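Local coordinates for protein Amuc_1100 (Akkermansia muciniphila, PDB 6KNY), which is of unknown function, a protein with a transmembrane helix whose membrane-free part is a monomer of helices packed on a mixed beta sheet, at residues A[137-142]-A[187-192]; A[202-207]-A[270-275]. All coordinates share one frame; numbering follows the deposited sequence. Where two conformers were deposited one is given.

Contact 1 (A[137-142]-A[187-192]); sequences CGLSKF and LKAMNA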
loop_
_atom_site.group_PDB
_atom_site.type_symbol
_atom_site.label_atom_id
_atom_site.label_comp_id
_atom_site.label_asym_id
_atom_site.label_seq_id
_atom_site.Cartn_x
_atom_site.Cartn_y
_atom_site.Cartn_z
ATOM N N CYS A 137 -7.125 -4.240 12.370
ATOM C CA CYS A 137 -6.405 -3.971 13.606
ATOM C C CYS A 137 -7.213 -3.199 14.639
ATOM O O CYS A 137 -6.697 -2.943 15.728
ATOM C CB CYS A 137 -5.104 -3.220 13.299
ATOM S SG CYS A 137 -3.932 -4.254 12.386
ATOM N N GLY A 138 -8.462 -2.839 14.348
ATOM C CA GLY A 138 -9.261 -2.121 15.327
ATOM C C GLY A 138 -9.051 -0.626 15.331
ATOM O O GLY A 138 -9.317 0.032 16.349
ATOM N N LEU A 139 -8.551 -0.065 14.227
ATOM C CA LEU A 139 -8.342 1.373 14.133
ATOM C C LEU A 139 -9.683 2.088 14.079
ATOM O O LEU A 139 -10.718 1.490 13.792
ATOM C CB LEU A 139 -7.540 1.717 12.881
ATOM C CG LEU A 139 -6.135 1.122 12.798
ATOM C CD1 LEU A 139 -5.597 1.233 11.381
ATOM C CD2 LEU A 139 -5.197 1.795 13.808
ATOM N N SER A 140 -9.662 3.399 14.299
ATOM C CA SER A 140 -10.911 4.143 14.228
ATOM C C SER A 140 -11.067 4.954 12.950
ATOM O O SER A 140 -12.203 5.241 12.554
ATOM C CB SER A 140 -11.050 5.067 15.443
ATOM O OG SER A 140 -10.131 6.129 15.335
ATOM N N LYS A 141 -9.968 5.366 12.316
ATOM C CA LYS A 141 -10.053 6.139 11.083
ATOM C C LYS A 141 -8.827 5.881 10.224
ATOM O O LYS A 141 -7.715 5.761 10.743
ATOM C CB LYS A 141 -10.149 7.655 11.329
ATOM C CG LYS A 141 -10.832 8.082 12.614
ATOM C CD LYS A 141 -11.005 9.578 12.671
ATOM C CE LYS A 141 -11.761 9.965 13.930
ATOM N NZ LYS A 141 -11.915 11.434 14.070
ATOM N N PHE A 142 -9.048 5.805 8.915
ATOM C CA PHE A 142 -8.008 6.009 7.913
ATOM C C PHE A 142 -8.064 7.475 7.502
ATOM O O PHE A 142 -9.121 7.967 7.087
ATOM C CB PHE A 142 -8.211 5.113 6.689
ATOM C CG PHE A 142 -7.934 3.656 6.935
ATOM C CD1 PHE A 142 -6.639 3.209 7.139
ATOM C CD2 PHE A 142 -8.971 2.725 6.926
ATOM C CE1 PHE A 142 -6.377 1.853 7.351
ATOM C CE2 PHE A 142 -8.718 1.376 7.136
ATOM C CZ PHE A 142 -7.422 0.937 7.348
ATOM N N LEU A 187 -0.466 -0.321 17.791
ATOM C CA LEU A 187 0.564 -1.357 17.905
ATOM C C LEU A 187 0.285 -2.521 16.967
ATOM O O LEU A 187 1.207 -3.039 16.323
ATOM C CB LEU A 187 0.689 -1.845 19.355
ATOM C CG LEU A 187 1.026 -0.792 20.427
ATOM C CD1 LEU A 187 0.699 -1.304 21.825
ATOM C CD2 LEU A 187 2.483 -0.338 20.367
ATOM N N LYS A 188 -0.979 -2.952 16.864
ATOM C CA LYS A 188 -1.307 -4.010 15.902
ATOM C C LYS A 188 -1.072 -3.548 14.469
ATOM O O LYS A 188 -0.646 -4.338 13.621
ATOM C CB LYS A 188 -2.761 -4.462 16.043
ATOM C CG LYS A 188 -3.151 -5.076 17.368
ATOM C CD LYS A 188 -4.573 -5.633 17.267
ATOM C CE LYS A 188 -5.219 -5.780 18.634
ATOM N NZ LYS A 188 -6.717 -5.669 18.598
ATOM N N ALA A 189 -1.413 -2.296 14.168
ATOM C CA ALA A 189 -1.198 -1.769 12.823
ATOM C C ALA A 189 0.284 -1.746 12.488
ATOM O O ALA A 189 0.703 -2.166 11.402
ATOM C CB ALA A 189 -1.788 -0.359 12.710
ATOM N N MET A 190 1.095 -1.258 13.425
ATOM C CA MET A 190 2.531 -1.200 13.204
ATOM C C MET A 190 3.106 -2.591 12.933
ATOM O O MET A 190 3.912 -2.768 12.015
ATOM C CB MET A 190 3.194 -0.518 14.400
ATOM C CG MET A 190 2.977 0.998 14.381
ATOM S SD MET A 190 3.564 1.836 15.863
ATOM C CE MET A 190 5.285 1.317 15.910
ATOM N N ASN A 191 2.680 -3.601 13.696
ATOM C CA ASN A 191 3.178 -4.953 13.433
ATOM C C ASN A 191 2.694 -5.472 12.086
ATOM O O ASN A 191 3.403 -6.225 11.412
ATOM C CB ASN A 191 2.767 -5.936 14.529
ATOM C CG ASN A 191 3.142 -7.387 14.165
ATOM O OD1 ASN A 191 4.305 -7.794 14.268
ATOM N ND2 ASN A 191 2.163 -8.148 13.687
ATOM N N ALA A 192 1.492 -5.081 11.667
ATOM C CA ALA A 192 0.966 -5.599 10.404
ATOM C C ALA A 192 1.748 -5.063 9.208
ATOM O O ALA A 192 1.960 -5.783 8.219
ATOM C CB ALA A 192 -0.522 -5.253 10.282
#

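Contact 2 (A[202-207]-A[270-275]); sequences TVNSIR and SLNLVH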
loop_
_atom_site.group_PDB
_atom_site.type_symbol
_atom_site.label_atom_id
_atom_site.label_comp_id
_atom_site.label_asym_id
_atom_site.label_seq_id
_atom_site.Cartn_x
_atom_site.Cartn_y
_atom_site.Cartn_z
ATOM N N THR A 202 9.199 -1.100 3.636
ATOM C CA THR A 202 10.227 -0.691 4.571
ATOM C C THR A 202 9.886 0.703 5.078
ATOM O O THR A 202 9.230 1.483 4.385
ATOM C CB THR A 202 11.617 -0.753 3.916
ATOM O OG1 THR A 202 12.623 -0.574 4.928
ATOM C CG2 THR A 202 11.761 0.330 2.850
ATOM N N VAL A 203 10.263 0.985 6.321
ATOM C CA VAL A 203 9.815 2.199 7.000
ATOM C C VAL A 203 10.867 3.278 6.782
ATOM O O VAL A 203 11.981 3.191 7.309
ATOM C CB VAL A 203 9.568 1.962 8.495
ATOM C CG1 VAL A 203 9.281 3.290 9.205
ATOM C CG2 VAL A 203 8.411 0.990 8.696
ATOM N N ASN A 204 10.517 4.287 5.988
ATOM C CA ASN A 204 11.379 5.449 5.831
ATOM C C ASN A 204 11.310 6.348 7.059
ATOM O O ASN A 204 12.346 6.793 7.570
ATOM C CB ASN A 204 10.991 6.212 4.572
ATOM C CG ASN A 204 11.837 7.436 4.357
ATOM O OD1 ASN A 204 13.074 7.354 4.299
ATOM N ND2 ASN A 204 11.186 8.583 4.252
ATOM N N SER A 205 10.106 6.628 7.555
ATOM C CA SER A 205 9.964 7.468 8.740
ATOM C C SER A 205 8.573 7.246 9.310
ATOM O O SER A 205 7.686 6.735 8.626
ATOM C CB SER A 205 10.197 8.953 8.426
ATOM O OG SER A 205 9.158 9.480 7.624
ATOM N N ILE A 206 8.391 7.635 10.571
ATOM C CA ILE A 206 7.094 7.497 11.233
ATOM C C ILE A 206 6.950 8.611 12.266
ATOM O O ILE A 206 7.934 9.026 12.882
ATOM C CB ILE A 206 6.920 6.108 11.884
ATOM C CG1 ILE A 206 5.482 5.965 12.432
ATOM C CG2 ILE A 206 7.981 5.850 12.975
ATOM C CD1 ILE A 206 5.100 4.529 12.761
ATOM N N ARG A 207 5.725 9.127 12.415
ATOM C CA ARG A 207 5.366 10.016 13.513
ATOM C C ARG A 207 4.194 9.391 14.258
ATOM O O ARG A 207 3.224 8.930 13.634
ATOM C CB ARG A 207 5.024 11.435 13.020
ATOM C CG ARG A 207 4.899 12.497 14.159
ATOM C CD ARG A 207 4.632 13.944 13.651
ATOM N NE ARG A 207 5.448 14.329 12.493
ATOM C CZ ARG A 207 6.191 15.436 12.425
ATOM N NH1 ARG A 207 6.905 15.703 11.336
ATOM N NH2 ARG A 207 6.224 16.280 13.448
ATOM N N SER A 270 5.829 6.884 6.573
ATOM C CA SER A 270 6.372 6.965 5.224
ATOM C C SER A 270 6.992 5.617 4.896
ATOM O O SER A 270 7.869 5.142 5.628
ATOM C CB SER A 270 7.410 8.083 5.142
ATOM O OG SER A 270 7.921 8.226 3.839
ATOM N N LEU A 271 6.542 5.000 3.804
ATOM C CA LEU A 271 6.983 3.665 3.450
ATOM C C LEU A 271 7.631 3.669 2.076
ATOM O O LEU A 271 7.329 4.515 1.224
ATOM C CB LEU A 271 5.802 2.700 3.470
ATOM C CG LEU A 271 5.078 2.618 4.825
ATOM C CD1 LEU A 271 3.701 2.006 4.644
ATOM C CD2 LEU A 271 5.887 1.810 5.830
ATOM N N ASN A 272 8.554 2.733 1.877
ATOM C CA ASN A 272 9.020 2.373 0.545
ATOM C C ASN A 272 8.663 0.913 0.323
ATOM O O ASN A 272 9.168 0.032 1.030
ATOM C CB ASN A 272 10.517 2.609 0.384
ATOM C CG ASN A 272 10.872 4.100 0.336
ATOM O OD1 ASN A 272 10.669 4.775 -0.670
ATOM N ND2 ASN A 272 11.426 4.602 1.421
ATOM N N LEU A 273 7.753 0.674 -0.621
ATOM C CA LEU A 273 7.487 -0.671 -1.117
ATOM C C LEU A 273 8.654 -1.094 -2.000
ATOM O O LEU A 273 9.021 -0.377 -2.935
ATOM C CB LEU A 273 6.181 -0.682 -1.909
ATOM C CG LEU A 273 5.804 -1.944 -2.698
ATOM C CD1 LEU A 273 5.586 -3.131 -1.756
ATOM C CD2 LEU A 273 4.574 -1.673 -3.609
ATOM N N VAL A 274 9.241 -2.249 -1.718
ATOM C CA VAL A 274 10.439 -2.686 -2.429
ATOM C C VAL A 274 10.005 -3.581 -3.590
ATOM O O VAL A 274 9.483 -4.681 -3.370
ATOM C CB VAL A 274 11.402 -3.405 -1.476
ATOM C CG1 VAL A 274 12.626 -3.927 -2.220
ATOM C CG2 VAL A 274 11.803 -2.445 -0.328
ATOM N N HIS A 275 10.193 -3.106 -4.829
ATOM C CA HIS A 275 9.956 -3.943 -6.003
ATOM C C HIS A 275 11.277 -4.560 -6.464
ATOM O O HIS A 275 12.177 -3.842 -6.914
ATOM C CB HIS A 275 9.325 -3.174 -7.164
ATOM C CG HIS A 275 9.058 -4.058 -8.347
ATOM N ND1 HIS A 275 9.919 -4.154 -9.424
ATOM C CD2 HIS A 275 8.073 -4.962 -8.579
ATOM C CE1 HIS A 275 9.455 -5.045 -10.284
ATOM N NE2 HIS A 275 8.328 -5.537 -9.803
#

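Contact 1 (A[137-142]-A[187-192])
With chi1 at -67°, Cys137 turns SG beside its own backbone N and anti to its carbonyl carbon, which carries the sulfur onto helix 183-194. Lys188 has the same first torsion, -62°, and an extended chain beyond CG, so its aliphatic part runs past the backbone of Cys137. The thiol is small enough to lie against the helix backbone: Cys137 SG is 3.5 Å from Lys188 O and 3.7 Å from Ala189 N. That carbonyl oxygen already accepts the helical bond from Ala192 N, and no hydrogen bond joins the two segments. Behind the sulfur, CB of Cys137 meets CB of Lys188 at 3.8 Å, while one turn further along the helix the methyl CB of Ala192 touches Cys137 SG at 4.1 Å. Alanines at 189 and 192 keep the helix surface low, leaving room for the thiol to come close. Gly138 follows with positive phi (85°), where a side chain would press on the preceding carbonyl; this turn leads the chain from the helix contact to strand 141-146. Leu139 then brings its CD2 tip to within 4.2 Å of the Ala189 methyl, CB, and both residues also pack on Phe179 of strand 170-181, so the apolar layer continues onto the sheet. Just beyond, Ser140 and Lys141 both face Gln180 in a classic beta bulge, and Ser140 OG is hydrogen-bonded to Gln180 O. Lys188 itself is exposed; its CD passes 3.8 Å from Cys137 O.

Contact 2 (A[202-207]-A[270-275])
Strands 201-210 and 265-276 run antiparallel here, their touching parts 160° apart in direction, and Thr202 and Asn272 form a hydrogen-bonded pair with nearly straight bonds, Thr202 N to Asn272 O at 2.8 Å and Asn272 N to Thr202 O at 2.9 Å. Beside it, Val203 and Leu271 make a non-hydrogen-bonded pair whose side chains cross obliquely, Val203 CG2 against Leu271 CD2 at 3.9 Å; Leu271 is buried and also reaches Leu130 of helix 117-134, where a long apolar side chain fits. The register then slips by one at a classic beta bulge, where Asn204 and Ser205 both face Ser270. Ser270 O takes Asn204 N at 2.8 Å through a bent bond (136°) and Ser205 N more weakly, while Ser270 N gives a straight bond to Ser205 O. Asn204, its CG anti to the backbone N, extends its amide over Ser270, so that Asn204 ND2 donates a weak bond to Ser270 OG at 3.3 Å. Asn204 CB lies 3.6 Å from Asn272 ND2, the two amide planes being 71° apart. On this polar face Thr202 lies alongside Asn272, Thr202 CG2 being 3.6 Å from Asn272 CB, and Ser205 OG lies 3.3 Å from Ser270 CB.

Overall arrangement
Following the chain from the N terminus, helix 117-134 leads into 137-142, which opens contact 1. After strands 141-146 and 170-181, helix 183-194 returns and closes that loop, the two segments being 45 residues apart at their closest ends. A short connection then enters strand 201-210, which opens contact 2; strand 265-276 closes it after a largely unmodelled excursion. The loops therefore follow in series and neither nest nor cross. Contact 1 sets helix 183-194 against the turn before strand 141-146, whereas contact 2 joins strand 201-210, at one edge of the sheet within this chain, to its neighbour 265-276. Both reach the same mixed sheet, with centres about 16 Å apart, and the two contacts do not touch.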